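Local coordinates for protein metallo-beta-lactamase 1 (Acinetobacter baumannii, PDB 5MMD) that probably hydrolyses beta-lactam antibiotics to substituted beta-amino acids, using bound zinc ions, as a class B metallo-beta-lactamase, at residues Val32-Leu37 / Pro199-Ile204; Ile47-Trp52 / Glu81-Gly86; Cys159-Leu164 / Phe207-His212. All coordinates share one frame; numbering follows the deposited sequence.

Interaction 1: Val32-Leu37 / Pro199-Ile204; sequences VSSNGL and PGHGKI. With ZN (zinc ion), chain C.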
ATOM      1  N   VAL A  32       8.823  11.130   8.365  1.00 15.25           N
ATOM      2  CA  VAL A  32       8.708  10.039   7.421  1.00 15.60           C
ATOM      3  C   VAL A  32       7.545  10.315   6.439  1.00 13.01           C
ATOM      4  O   VAL A  32       6.530  10.922   6.804  1.00 13.96           O
ATOM      5  CB  VAL A  32       8.450   8.701   8.181  1.00 14.87           C
ATOM      6  CG1 VAL A  32       8.428   7.519   7.244  1.00 14.27           C
ATOM      7  CG2 VAL A  32       9.461   8.524   9.273  1.00 16.62           C
ATOM      8  N   SER A  33       7.677   9.913   5.177  1.00 14.90           N
ATOM      9  CA  SER A  33       6.565  10.036   4.254  1.00 11.69           C
ATOM     10  C   SER A  33       6.024   8.632   3.919  1.00 11.12           C
ATOM     11  O   SER A  33       6.737   7.647   4.014  1.00 11.14           O
ATOM     12  CB  SER A  33       6.984  10.755   2.969  1.00 13.21           C
ATOM     13  OG  SER A  33       7.936   9.991   2.246  1.00 13.54           O
ATOM     14  N   SER A  34       4.803   8.583   3.435  1.00 10.27           N
ATOM     15  CA  SER A  34       4.169   7.311   3.064  1.00 10.43           C
ATOM     16  C   SER A  34       3.463   7.458   1.744  1.00  9.84           C
ATOM     17  O   SER A  34       2.836   8.479   1.536  1.00 11.60           O
ATOM     18  CB  SER A  34       3.190   6.886   4.147  1.00 10.18           C
ATOM     19  OG  SER A  34       2.273   5.898   3.673  1.00 10.41           O
ATOM     20  N   ASN A  35       3.548   6.438   0.887  1.00  8.96           N
ATOM     21  CA  ASN A  35       2.937   6.453  -0.446  1.00  9.38           C
ATOM     22  C   ASN A  35       1.614   5.693  -0.494  1.00 10.14           C
ATOM     23  O   ASN A  35       1.429   4.723   0.223  1.00  7.99           O
ATOM     24  CB  ASN A  35       3.842   5.810  -1.494  1.00 10.62           C
ATOM     25  CG  ASN A  35       5.178   6.509  -1.631  1.00 10.88           C
ATOM     26  OD1 ASN A  35       5.290   7.716  -1.472  1.00 11.93           O
ATOM     27  ND2 ASN A  35       6.208   5.729  -1.922  1.00 12.40           N
ATOM     28  N   GLY A  36       0.735   6.122  -1.379  1.00 10.21           N
ATOM     29  CA  GLY A  36      -0.396   5.287  -1.786  1.00  9.24           C
ATOM     30  C   GLY A  36      -0.724   5.665  -3.226  1.00  8.60           C
ATOM     31  O   GLY A  36       0.003   6.480  -3.804  1.00  9.70           O
ATOM     32  N   LEU A  37      -1.760   5.068  -3.817  1.00  9.94           N
ATOM     33  CA  LEU A  37      -2.168   5.466  -5.168  1.00 11.16           C
ATOM     34  C   LEU A  37      -3.621   5.879  -5.222  1.00 11.43           C
ATOM     35  O   LEU A  37      -4.446   5.484  -4.406  1.00 11.54           O
ATOM     36  CB  LEU A  37      -1.934   4.342  -6.184  1.00 11.61           C
ATOM     37  CG  LEU A  37      -0.508   3.799  -6.394  1.00 10.79           C
ATOM     38  CD1 LEU A  37      -0.464   2.603  -7.332  1.00 12.55           C
ATOM     39  CD2 LEU A  37       0.436   4.887  -6.930  1.00 12.26           C
ATOM     40  N   PRO A 199       6.958   1.531  -3.981  1.00 10.60           N
ATOM     41  CA  PRO A 199       7.207   1.047  -2.632  1.00 10.69           C
ATOM     42  C   PRO A 199       6.293   1.769  -1.651  1.00 10.30           C
ATOM     43  O   PRO A 199       5.750   2.798  -2.037  1.00 10.95           O
ATOM     44  CB  PRO A 199       8.679   1.407  -2.414  1.00 11.32           C
ATOM     45  CG  PRO A 199       8.820   2.714  -3.141  1.00 12.01           C
ATOM     46  CD  PRO A 199       7.950   2.545  -4.389  1.00 12.30           C
ATOM     47  N   GLY A 200       6.123   1.254  -0.434  1.00 10.29           N
ATOM     48  CA  GLY A 200       5.290   1.913   0.557  1.00 10.25           C
ATOM     49  C   GLY A 200       5.868   3.226   1.041  1.00 11.17           C
ATOM     50  O   GLY A 200       5.127   4.140   1.428  1.00 10.81           O
ATOM     51  N   HIS A 201       7.199   3.309   0.967  1.00 12.22           N
ATOM     52  CA  HIS A 201       8.011   4.447   1.412  1.00 12.44           C
ATOM     53  C   HIS A 201       9.122   4.661   0.387  1.00 12.01           C
ATOM     54  O   HIS A 201       9.837   3.705   0.006  1.00 11.04           O
ATOM     55  CB  HIS A 201       8.600   4.180   2.799  1.00 12.85           C
ATOM     56  CG  HIS A 201       7.567   3.957   3.850  1.00 12.15           C
ATOM     57  ND1 HIS A 201       6.821   4.994   4.382  1.00 13.45           N
ATOM     58  CD2 HIS A 201       7.105   2.824   4.442  1.00 12.16           C
ATOM     59  CE1 HIS A 201       5.984   4.509   5.279  1.00 13.84           C
ATOM     60  NE2 HIS A 201       6.144   3.196   5.340  1.00 11.77           N
ATOM     61  N   GLY A 202       9.243   5.901  -0.072  1.00 12.70           N
ATOM     62  CA  GLY A 202      10.318   6.282  -0.995  1.00 13.84           C
ATOM     63  C   GLY A 202       9.908   6.448  -2.444  1.00 14.10           C
ATOM     64  O   GLY A 202       8.736   6.635  -2.762  1.00 12.07           O
ATOM     65  N   LYS A 203      10.905   6.363  -3.319  1.00 15.33           N
ATOM     66  CA  LYS A 203      10.765   6.749  -4.713  1.00 16.15           C
ATOM     67  C   LYS A 203      10.302   5.577  -5.536  1.00 15.38           C
ATOM     68  O   LYS A 203      10.720   4.442  -5.299  1.00 14.50           O
ATOM     69  CB  LYS A 203      12.092   7.267  -5.275  1.00 18.53           C
ATOM     70  CG  LYS A 203      12.485   8.648  -4.823  1.00 20.58           C
ATOM     71  CD  LYS A 203      13.842   9.005  -5.411  1.00 23.26           C
ATOM     72  CE  LYS A 203      14.394  10.337  -4.891  1.00 25.42           C
ATOM     73  NZ  LYS A 203      15.908  10.380  -4.833  1.00 27.80           N
ATOM     74  N   ILE A 204       9.436   5.834  -6.504  1.00 15.60           N
ATOM     75  CA  ILE A 204       8.941   4.752  -7.333  1.00 15.17           C
ATOM     76  C   ILE A 204      10.114   4.314  -8.217  1.00 16.45           C
ATOM     77  O   ILE A 204      11.075   5.077  -8.415  1.00 15.83           O
ATOM     78  CB  ILE A 204       7.713   5.162  -8.170  1.00 15.52           C
ATOM     79  CG1 ILE A 204       8.043   6.207  -9.226  1.00 16.35           C
ATOM     80  CG2 ILE A 204       6.611   5.713  -7.236  1.00 15.68           C
ATOM     81  CD1 ILE A 204       6.908   6.475 -10.179  1.00 17.00           C
TER
HETATM   82 ZN    ZN C 401       4.778   1.617   5.990  0.95 15.81          ZN
HETATM   83  O   HOH W   1       7.041   7.782   0.671  1.00 14.84           O
HETATM   84  O   HOH W   2       4.482   0.634   7.784  1.00 15.13           O

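Interaction 2: Ile47-Trp52 / Glu81-Gly86; sequences IIDTPW and EDKTAG. With ZN (zinc ion), chain C.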
ATOM      1  N   ILE A  47      -8.857   4.292  -4.126  1.00 12.11           N
ATOM      2  CA  ILE A  47      -7.677   4.595  -3.295  1.00 11.24           C
ATOM      3  C   ILE A  47      -6.963   3.338  -2.838  1.00 11.61           C
ATOM      4  O   ILE A  47      -7.577   2.444  -2.229  1.00 11.98           O
ATOM      5  CB  ILE A  47      -8.056   5.384  -2.075  1.00 11.60           C
ATOM      6  CG1 ILE A  47      -8.635   6.706  -2.489  1.00 12.45           C
ATOM      7  CG2 ILE A  47      -6.825   5.650  -1.190  1.00  9.89           C
ATOM      8  CD1 ILE A  47      -9.477   7.363  -1.422  1.00 12.94           C
ATOM      9  N   ILE A  48      -5.683   3.247  -3.165  1.00 10.37           N
ATOM     10  CA  ILE A  48      -4.808   2.205  -2.625  1.00 10.65           C
ATOM     11  C   ILE A  48      -3.948   2.800  -1.488  1.00  9.58           C
ATOM     12  O   ILE A  48      -2.985   3.531  -1.732  1.00  9.79           O
ATOM     13  CB  ILE A  48      -3.908   1.587  -3.691  1.00 11.04           C
ATOM     14  CG1 ILE A  48      -4.756   1.008  -4.835  1.00 12.61           C
ATOM     15  CG2 ILE A  48      -3.000   0.521  -3.056  1.00 10.50           C
ATOM     16  CD1 ILE A  48      -3.902   0.413  -6.014  1.00 12.83           C
ATOM     17  N   ASP A  49      -4.369   2.443  -0.277  1.00 10.07           N
ATOM     18  CA  ASP A  49      -3.842   2.879   1.040  1.00 10.39           C
ATOM     19  C   ASP A  49      -4.246   4.304   1.352  1.00 10.78           C
ATOM     20  O   ASP A  49      -4.174   5.187   0.493  1.00 10.65           O
ATOM     21  CB  ASP A  49      -2.332   2.685   1.115  1.00 10.13           C
ATOM     22  CG  ASP A  49      -1.982   1.246   1.356  1.00 11.12           C
ATOM     23  OD1 ASP A  49      -2.904   0.522   1.759  1.00 11.82           O
ATOM     24  OD2 ASP A  49      -0.839   0.826   1.118  1.00 12.22           O
ATOM     25  N   THR A  50      -4.762   4.516   2.567  1.00  9.60           N
ATOM     26  CA  THR A  50      -5.111   5.854   2.954  1.00 10.67           C
ATOM     27  C   THR A  50      -3.840   6.650   3.246  1.00 10.06           C
ATOM     28  O   THR A  50      -2.775   6.094   3.457  1.00 10.06           O
ATOM     29  CB  THR A  50      -6.010   5.912   4.210  1.00 12.21           C
ATOM     30  OG1 THR A  50      -5.203   5.661   5.383  1.00 11.99           O
ATOM     31  CG2 THR A  50      -7.152   4.905   4.147  1.00 12.83           C
ATOM     32  N   PRO A  51      -3.960   7.965   3.220  1.00  9.81           N
ATOM     33  CA  PRO A  51      -2.893   8.817   3.761  1.00 11.12           C
ATOM     34  C   PRO A  51      -2.716   8.567   5.271  1.00 10.89           C
ATOM     35  O   PRO A  51      -3.539   7.897   5.889  1.00 10.11           O
ATOM     36  CB  PRO A  51      -3.402  10.231   3.457  1.00 12.18           C
ATOM     37  CG  PRO A  51      -4.156  10.076   2.174  1.00 12.43           C
ATOM     38  CD  PRO A  51      -4.896   8.730   2.385  1.00 10.30           C
ATOM     39  N   TRP A  52      -1.654   9.116   5.844  1.00 11.31           N
ATOM     40  CA  TRP A  52      -1.284   8.915   7.228  1.00 12.46           C
ATOM     41  C   TRP A  52      -2.083   9.730   8.226  1.00 13.31           C
ATOM     42  O   TRP A  52      -1.708   9.782   9.390  1.00 14.49           O
ATOM     43  CB  TRP A  52       0.192   9.277   7.423  1.00 12.67           C
ATOM     44  CG  TRP A  52       0.965   8.441   8.375  1.00 10.97           C
ATOM     45  CD1 TRP A  52       0.525   7.828   9.511  1.00 11.96           C
ATOM     46  CD2 TRP A  52       2.359   8.138   8.272  1.00 11.97           C
ATOM     47  NE1 TRP A  52       1.564   7.165  10.131  1.00 12.08           N
ATOM     48  CE2 TRP A  52       2.699   7.324   9.379  1.00 12.19           C
ATOM     49  CE3 TRP A  52       3.353   8.482   7.351  1.00 10.63           C
ATOM     50  CZ2 TRP A  52       4.005   6.852   9.599  1.00 11.93           C
ATOM     51  CZ3 TRP A  52       4.632   7.998   7.543  1.00 11.26           C
ATOM     52  CH2 TRP A  52       4.952   7.177   8.665  1.00 12.13           C
ATOM     53  N   GLU A  81      -0.705   2.191  10.709  1.00 11.52           N
ATOM     54  CA  GLU A  81      -1.353   3.490  10.659  1.00 11.36           C
ATOM     55  C   GLU A  81      -1.029   4.302   9.394  1.00 11.09           C
ATOM     56  O   GLU A  81      -1.860   5.092   8.961  1.00 10.60           O
ATOM     57  CB  GLU A  81      -0.957   4.288  11.885  1.00 12.67           C
ATOM     58  CG  GLU A  81      -1.741   5.551  12.126  1.00 13.16           C
ATOM     59  CD  GLU A  81      -3.180   5.331  12.543  1.00 15.03           C
ATOM     60  OE1 GLU A  81      -3.872   6.351  12.698  1.00 16.98           O
ATOM     61  OE2 GLU A  81      -3.618   4.181  12.775  1.00 14.76           O
ATOM     62  N   ASP A  82       0.144   4.090   8.796  1.00  9.56           N
ATOM     63  CA  ASP A  82       0.485   4.861   7.601  1.00 10.85           C
ATOM     64  C   ASP A  82      -0.427   4.489   6.409  1.00 10.60           C
ATOM     65  O   ASP A  82      -0.517   5.262   5.482  1.00 11.33           O
ATOM     66  CB  ASP A  82       1.990   4.745   7.205  1.00  9.00           C
ATOM     67  CG  ASP A  82       2.500   3.322   7.046  1.00 11.72           C
ATOM     68  OD1 ASP A  82       2.008   2.440   7.785  1.00 13.08           O
ATOM     69  OD2 ASP A  82       3.474   3.108   6.242  1.00  8.79           O
ATOM     70  N   LYS A  83      -1.125   3.366   6.457  1.00  9.70           N
ATOM     71  CA  LYS A  83      -1.973   2.920   5.322  1.00  9.15           C
ATOM     72  C   LYS A  83      -3.465   2.806   5.666  1.00 10.52           C
ATOM     73  O   LYS A  83      -4.314   2.612   4.768  1.00  9.44           O
ATOM     74  CB  LYS A  83      -1.471   1.567   4.820  1.00  8.41           C
ATOM     75  CG  LYS A  83      -0.013   1.475   4.464  1.00  9.10           C
ATOM     76  CD  LYS A  83       0.474   2.574   3.498  1.00  9.25           C
ATOM     77  CE  LYS A  83       1.961   2.373   3.177  1.00  8.89           C
ATOM     78  NZ  LYS A  83       2.487   3.517   2.449  1.00  9.89           N
ATOM     79  N   THR A  84      -3.783   2.939   6.960  1.00 11.00           N
ATOM     80  CA  THR A  84      -5.129   2.778   7.485  1.00 11.73           C
ATOM     81  C   THR A  84      -5.639   3.989   8.254  1.00 11.79           C
ATOM     82  O   THR A  84      -6.737   3.939   8.781  1.00 12.37           O
ATOM     83  CB  THR A  84      -5.232   1.597   8.469  1.00 12.80           C
ATOM     84  OG1 THR A  84      -4.352   1.832   9.587  1.00 13.04           O
ATOM     85  CG2 THR A  84      -4.899   0.258   7.766  1.00 12.63           C
ATOM     86  N   ALA A  85      -4.863   5.064   8.362  1.00 11.58           N
ATOM     87  CA  ALA A  85      -5.282   6.149   9.257  1.00 11.80           C
ATOM     88  C   ALA A  85      -6.630   6.707   8.861  1.00 12.94           C
ATOM     89  O   ALA A  85      -7.367   7.203   9.710  1.00 12.90           O
ATOM     90  CB  ALA A  85      -4.236   7.306   9.317  1.00 10.99           C
ATOM     91  N   GLY A  86      -6.947   6.670   7.576  1.00 12.63           N
ATOM     92  CA  GLY A  86      -8.155   7.306   7.113  1.00 13.96           C
ATOM     93  C   GLY A  86      -9.379   6.417   7.060  1.00 14.95           C
ATOM     94  O   GLY A  86     -10.454   6.890   6.676  1.00 17.10           O
TER
HETATM   95 ZN    ZN C 401       4.778   1.617   5.990  0.95 15.81          ZN
HETATM   96  O   HOH W   3      -2.362   9.366  12.025  1.00 26.88           O
HETATM   97  O   HOH W   2       4.482   0.634   7.784  1.00 15.13           O

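Interaction 3: Cys159-Leu164 / Phe207-His212; sequences CFIRSL and FELLKH. With ZN (zinc ion), chain D; ZN (zinc ion), chain C.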
ATOM      1  N   CYS A 159       4.545  -1.577   1.810  1.00  9.77           N
ATOM      2  CA  CYS A 159       5.765  -1.583   2.611  1.00 11.67           C
ATOM      3  C   CYS A 159       6.442  -2.922   2.557  1.00 12.60           C
ATOM      4  O   CYS A 159       7.524  -3.070   3.093  1.00 14.83           O
ATOM      5  CB  CYS A 159       5.449  -1.154   4.014  1.00 12.33           C
ATOM      6  SG  CYS A 159       4.601   0.411   3.970  1.00 16.23           S
ATOM      7  N   PHE A 160       5.814  -3.876   1.870  1.00 12.31           N
ATOM      8  CA  PHE A 160       6.422  -5.152   1.536  1.00 12.45           C
ATOM      9  C   PHE A 160       7.607  -4.980   0.595  1.00 11.70           C
ATOM     10  O   PHE A 160       8.472  -5.880   0.482  1.00 12.30           O
ATOM     11  CB  PHE A 160       5.373  -6.071   0.871  1.00 13.30           C
ATOM     12  CG  PHE A 160       5.915  -7.392   0.396  1.00 13.55           C
ATOM     13  CD1 PHE A 160       6.261  -8.375   1.302  1.00 14.28           C
ATOM     14  CD2 PHE A 160       6.063  -7.664  -0.968  1.00 14.52           C
ATOM     15  CE1 PHE A 160       6.754  -9.597   0.884  1.00 15.13           C
ATOM     16  CE2 PHE A 160       6.543  -8.896  -1.393  1.00 14.88           C
ATOM     17  CZ  PHE A 160       6.899  -9.860  -0.454  1.00 15.86           C
ATOM     18  N   ILE A 161       7.609  -3.860  -0.128  1.00 11.68           N
ATOM     19  CA  ILE A 161       8.646  -3.590  -1.127  1.00 11.52           C
ATOM     20  C   ILE A 161       9.408  -2.366  -0.713  1.00 11.54           C
ATOM     21  O   ILE A 161       8.815  -1.346  -0.387  1.00 11.15           O
ATOM     22  CB  ILE A 161       8.051  -3.387  -2.585  1.00 13.87           C
ATOM     23  CG1 ILE A 161       7.386  -4.670  -3.089  1.00 14.52           C
ATOM     24  CG2 ILE A 161       9.148  -2.907  -3.561  1.00 13.94           C
ATOM     25  CD1 ILE A 161       8.295  -5.909  -3.049  1.00 15.19           C
ATOM     26  N   ARG A 162      10.733  -2.479  -0.705  1.00 12.25           N
ATOM     27  CA  ARG A 162      11.611  -1.374  -0.356  1.00 13.31           C
ATOM     28  C   ARG A 162      12.092  -0.593  -1.569  1.00 13.41           C
ATOM     29  O   ARG A 162      12.297  -1.152  -2.645  1.00 13.04           O
ATOM     30  CB  ARG A 162      12.823  -1.903   0.404  1.00 14.98           C
ATOM     31  CG  ARG A 162      12.420  -2.637   1.692  1.00 14.69           C
ATOM     32  CD  ARG A 162      11.820  -1.680   2.729  1.00 14.67           C
ATOM     33  NE  ARG A 162      12.861  -0.789   3.263  1.00 16.58           N
ATOM     34  CZ  ARG A 162      12.646   0.306   3.986  1.00 16.20           C
ATOM     35  NH1 ARG A 162      11.405   0.707   4.303  1.00 15.11           N
ATOM     36  NH2 ARG A 162      13.695   0.984   4.417  1.00 18.15           N
ATOM     37  N   SER A 163      12.296   0.705  -1.358  1.00 13.81           N
ATOM     38  CA  SER A 163      12.823   1.575  -2.395  1.00 14.49           C
ATOM     39  C   SER A 163      14.276   1.236  -2.698  1.00 14.98           C
ATOM     40  O   SER A 163      15.027   0.727  -1.830  1.00 14.42           O
ATOM     41  CB  SER A 163      12.700   3.039  -1.975  1.00 14.61           C
ATOM     42  OG  SER A 163      13.635   3.306  -0.966  1.00 15.95           O
ATOM     43  N   LEU A 164      14.690   1.510  -3.932  1.00 16.14           N
ATOM     44  CA  LEU A 164      16.048   1.181  -4.332  1.00 17.14           C
ATOM     45  C   LEU A 164      17.081   1.926  -3.481  1.00 17.28           C
ATOM     46  O   LEU A 164      18.226   1.478  -3.381  1.00 18.66           O
ATOM     47  CB  LEU A 164      16.312   1.503  -5.800  1.00 20.18           C
ATOM     48  CG  LEU A 164      16.139   0.419  -6.859  1.00 21.64           C
ATOM     49  CD1 LEU A 164      16.749   0.996  -8.168  1.00 23.05           C
ATOM     50  CD2 LEU A 164      16.774  -0.909  -6.496  0.56 21.08           C
ATOM     51  N   PHE A 207      11.025  -2.752 -12.171  1.00 23.70           N
ATOM     52  CA  PHE A 207      11.037  -4.117 -11.676  1.00 23.67           C
ATOM     53  C   PHE A 207      12.198  -4.347 -10.721  1.00 22.58           C
ATOM     54  O   PHE A 207      12.114  -5.245  -9.870  1.00 20.82           O
ATOM     55  CB  PHE A 207      11.108  -5.093 -12.863  1.00 27.17           C
ATOM     56  CG  PHE A 207      11.207  -6.541 -12.467  1.00 27.85           C
ATOM     57  CD1 PHE A 207      10.056  -7.306 -12.298  1.00 28.51           C
ATOM     58  CD2 PHE A 207      12.442  -7.155 -12.316  1.00 28.63           C
ATOM     59  CE1 PHE A 207      10.133  -8.631 -11.955  1.00 29.10           C
ATOM     60  CE2 PHE A 207      12.524  -8.496 -11.966  1.00 29.44           C
ATOM     61  CZ  PHE A 207      11.366  -9.232 -11.790  1.00 29.64           C
ATOM     62  N   GLU A 208      13.261  -3.532 -10.820  1.00 22.45           N
ATOM     63  CA  GLU A 208      14.418  -3.724  -9.927  1.00 21.92           C
ATOM     64  C   GLU A 208      14.042  -3.653  -8.433  1.00 20.31           C
ATOM     65  O   GLU A 208      14.708  -4.249  -7.596  1.00 19.73           O
ATOM     66  CB  GLU A 208      15.541  -2.707 -10.212  1.00 23.20           C
ATOM     67  CG  GLU A 208      16.866  -3.007  -9.462  1.00 25.47           C
ATOM     68  CD  GLU A 208      18.030  -2.063  -9.853  1.00 28.58           C
ATOM     69  OE1 GLU A 208      17.767  -1.048 -10.541  1.00 29.90           O
ATOM     70  OE2 GLU A 208      19.221  -2.333  -9.501  1.00 30.28           O
ATOM     71  N   LEU A 209      12.976  -2.942  -8.087  1.00 19.30           N
ATOM     72  CA  LEU A 209      12.596  -2.848  -6.695  1.00 18.10           C
ATOM     73  C   LEU A 209      12.256  -4.216  -6.119  1.00 17.42           C
ATOM     74  O   LEU A 209      12.529  -4.472  -4.934  1.00 16.67           O
ATOM     75  CB  LEU A 209      11.420  -1.904  -6.504  1.00 17.09           C
ATOM     76  CG  LEU A 209      11.811  -0.439  -6.283  1.00 16.80           C
ATOM     77  CD1 LEU A 209      12.503   0.173  -7.449  1.00 20.00           C
ATOM     78  CD2 LEU A 209      10.539   0.348  -5.937  1.00 16.33           C
ATOM     79  N   LEU A 210      11.688  -5.090  -6.946  1.00 17.40           N
ATOM     80  CA  LEU A 210      11.364  -6.439  -6.515  1.00 18.25           C
ATOM     81  C   LEU A 210      12.628  -7.263  -6.226  1.00 18.18           C
ATOM     82  O   LEU A 210      12.697  -7.950  -5.180  1.00 17.93           O
ATOM     83  CB  LEU A 210      10.491  -7.139  -7.558  1.00 19.44           C
ATOM     84  CG  LEU A 210       9.165  -6.446  -7.911  1.00 18.77           C
ATOM     85  CD1 LEU A 210       8.314  -7.348  -8.785  1.00 20.88           C
ATOM     86  CD2 LEU A 210       8.404  -6.027  -6.644  1.00 17.40           C
ATOM     87  N   LYS A 211      13.612  -7.173  -7.126  1.00 18.71           N
ATOM     88  CA  LYS A 211      14.886  -7.878  -6.973  1.00 19.74           C
ATOM     89  C   LYS A 211      15.651  -7.338  -5.757  1.00 17.50           C
ATOM     90  O   LYS A 211      16.173  -8.100  -4.949  1.00 17.54           O
ATOM     91  CB  LYS A 211      15.757  -7.761  -8.225  1.00 21.65           C
ATOM     92  CG  LYS A 211      15.171  -8.398  -9.487  0.74 23.01           C
ATOM     93  CD  LYS A 211      16.152  -8.477 -10.676  0.68 25.97           C
ATOM     94  NZ  LYS A 211      18.572  -8.443  -9.747  0.50 27.58           N
ATOM     95  N   HIS A 212      15.697  -6.016  -5.652  1.00 17.27           N
ATOM     96  CA  HIS A 212      16.339  -5.322  -4.544  1.00 17.76           C
ATOM     97  C   HIS A 212      15.752  -5.796  -3.193  1.00 16.40           C
ATOM     98  O   HIS A 212      16.474  -6.107  -2.256  1.00 16.73           O
ATOM     99  CB  HIS A 212      16.174  -3.804  -4.748  1.00 17.57           C
ATOM    100  CG  HIS A 212      16.727  -2.963  -3.631  1.00 17.06           C
ATOM    101  ND1 HIS A 212      18.063  -2.921  -3.300  1.00 19.21           N
ATOM    102  CD2 HIS A 212      16.106  -2.138  -2.757  1.00 15.36           C
ATOM    103  CE1 HIS A 212      18.241  -2.097  -2.288  1.00 18.22           C
ATOM    104  NE2 HIS A 212      17.061  -1.620  -1.931  1.00 16.14           N
TER
HETATM  105 ZN    ZN D 402      19.693  -3.519  -4.400  1.00 36.20          ZN
HETATM  106 ZN    ZN C 401       4.778   1.617   5.990  0.95 15.81          ZN
HETATM  107  O   HOH W   2       4.482   0.634   7.784  1.00 15.13           O
HETATM  108  O   HOH W   4      19.746  -5.513  -5.969  1.00 34.74           O

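Interaction 1: Val32-Leu37 / Pro199-Ile204
Ser34 and Asn35 of strand 32-41 face His201 and Gly200 of the loop after strand 196-199, and one backbone bond, Asn35 N to Gly200 O at 2.8 Å, joins the two. The Asn35 amide points at the loop and spends both hydrogens of ND2 on it. Asn35 ND2 donates to Gly202 O at 2.8 Å and to Pro199 O at 3.0 Å. Both acceptors lie in the amide plane, but seen from Pro199 the donor stands above the carbonyl plane. The other end of the amide, OD1, takes Lys21 NZ and a water that also meets Ser33 OG and Gly202 N. His201 turns its ring edge to the strand. His201 ND1 donates to Ser33 O at 2.7 Å, nearly straight at 165°, and the oxygen lies in the ring plane. Val32 CG1 and Ser34 CB come near ND1 and CE1 of His201. The other nitrogen, His201 NE2, binds a zinc ion at 2.2 Å, which Asp82 and Cys159 also hold. The hydrogen on ND1 leaves NE2 as the metal-binding nitrogen. Ser33 O is a second-shell acceptor. With the metal bond it helps set the ring's rotation, and it would probably make NE2 a stronger donor to zinc.

Interaction 2: Ile47-Trp52 / Glu81-Gly86
This contact belongs to the active-site edge of the metallo-beta-lactamase fold, where the loop after strand 44-48 meets the HxHxD zinc-binding motif of His78, His80 and Asp82. The turn at residues 81-84 is a weakly bonded helix. Trp52 lies against it. Its indole presents one face to Asp82, whose CB sits 3.4 Å from Trp52 CE2. Asp82 CA stands over the five-membered ring, 3.5 Å from its centroid and 8° off the normal, a CH-pi contact. A chi1 of 54° puts Asp82 CG between the backbone N and the carbonyl carbon and swings it toward the metal. Asp82 OD2 binds the zinc ion at 2.0 Å, and OD1 accepts a hydrogen bond from the zinc-bound water. His201 and Cys159 complete the protein ligands of this metal. Trp52 therefore backs a zinc ligand on its hydrocarbon side.

The Lys83 chain, bent at chi2, crosses the Asp49 carboxylate at a slant. Lys83 CD is 3.2 Å from Asp49 OD2, while Lys83 NZ stays 4.5 Å from that oxygen, beyond a salt bridge. NZ instead bonds to Ser34 OG, Asn35 O and Gly200 O, and Asp49 OD2 bonds to Tyr156 and Thr77. Opposite charges this close in a buried place would probably still steady each other.

Thr50 ties the two backbones. Its N donates to Lys83 O, from above the carbonyl plane. The Gly86 backbone comes close to Thr50 CB. Ala85 CB fits against the backbone of Trp52, 3.4 Å from Trp52 C. Thr50 OG1 accepts from Gly86 N at 3.0 Å and gives its own hydrogen to Pro51 O at 2.8 Å.

Interaction 3: Cys159-Leu164 / Phe207-His212
Leu164 lies over the start of helix 208-223. Leu164 CD2 packs on His212 CB at 3.4 Å and also meets Glu208 CG, while Leu164 CD1 meets Glu208 OE1 at 3.3 Å. The Leu164 and Glu208 side chains cross at about a right angle. Leu164 CA also stands over one face of the His212 imidazole, 4.0 Å from its centroid and 29° off the normal, a CH-pi contact. Arg162 O comes to the edge of the same ring, near its plane. A chi1 of 177° puts His212 CG anti to the backbone N, against Leu164 CD2. His212 ND1 binds a zinc ion at 2.1 Å, and NE2 bonds to Ser166 O, so both ring nitrogens are engaged. This zinc is not the active-site metal held by Cys159. The rest of the contact is mostly apolar. Leu209 CD1 touches Leu164 CG at 3.7 Å, and Leu209 CG lies beside Arg162 O. Ile161 reaches the helix through both branches: CG2 meets Leu209 CB, and CD1 meets Leu210 CD2 at 3.6 Å. Leu210 also packs on Ile188 of helix 180-190. The loop after strand 154-158, helix 208-223 and edge strand 196-199 pack together round Val197, which Ile161, Leu209 and Leu210 all touch.

In the fold
From the N terminus, strand 32-41 opens interaction 1, which closes only at residues 199-204, after both sheets have been built. Interaction 2 closes a short loop, from 47-52 to 81-86, and is nested inside interaction 1. It joins the loop after strand 44-48, the neighbour of strand 32-41 in the seven-stranded sheet, to the helical turn 81-84. Interaction 3 opens at 159-164, after interaction 2 has closed, and ends on helix 208-223. It therefore crosses interaction 1. Interaction 1 joins the seven-stranded sheet to the end of the five-stranded one, and interaction 3 ties the loop after strand 154-158 to helix 208-223. All three meet at one zinc ion and its water, each supplying one protein ligand.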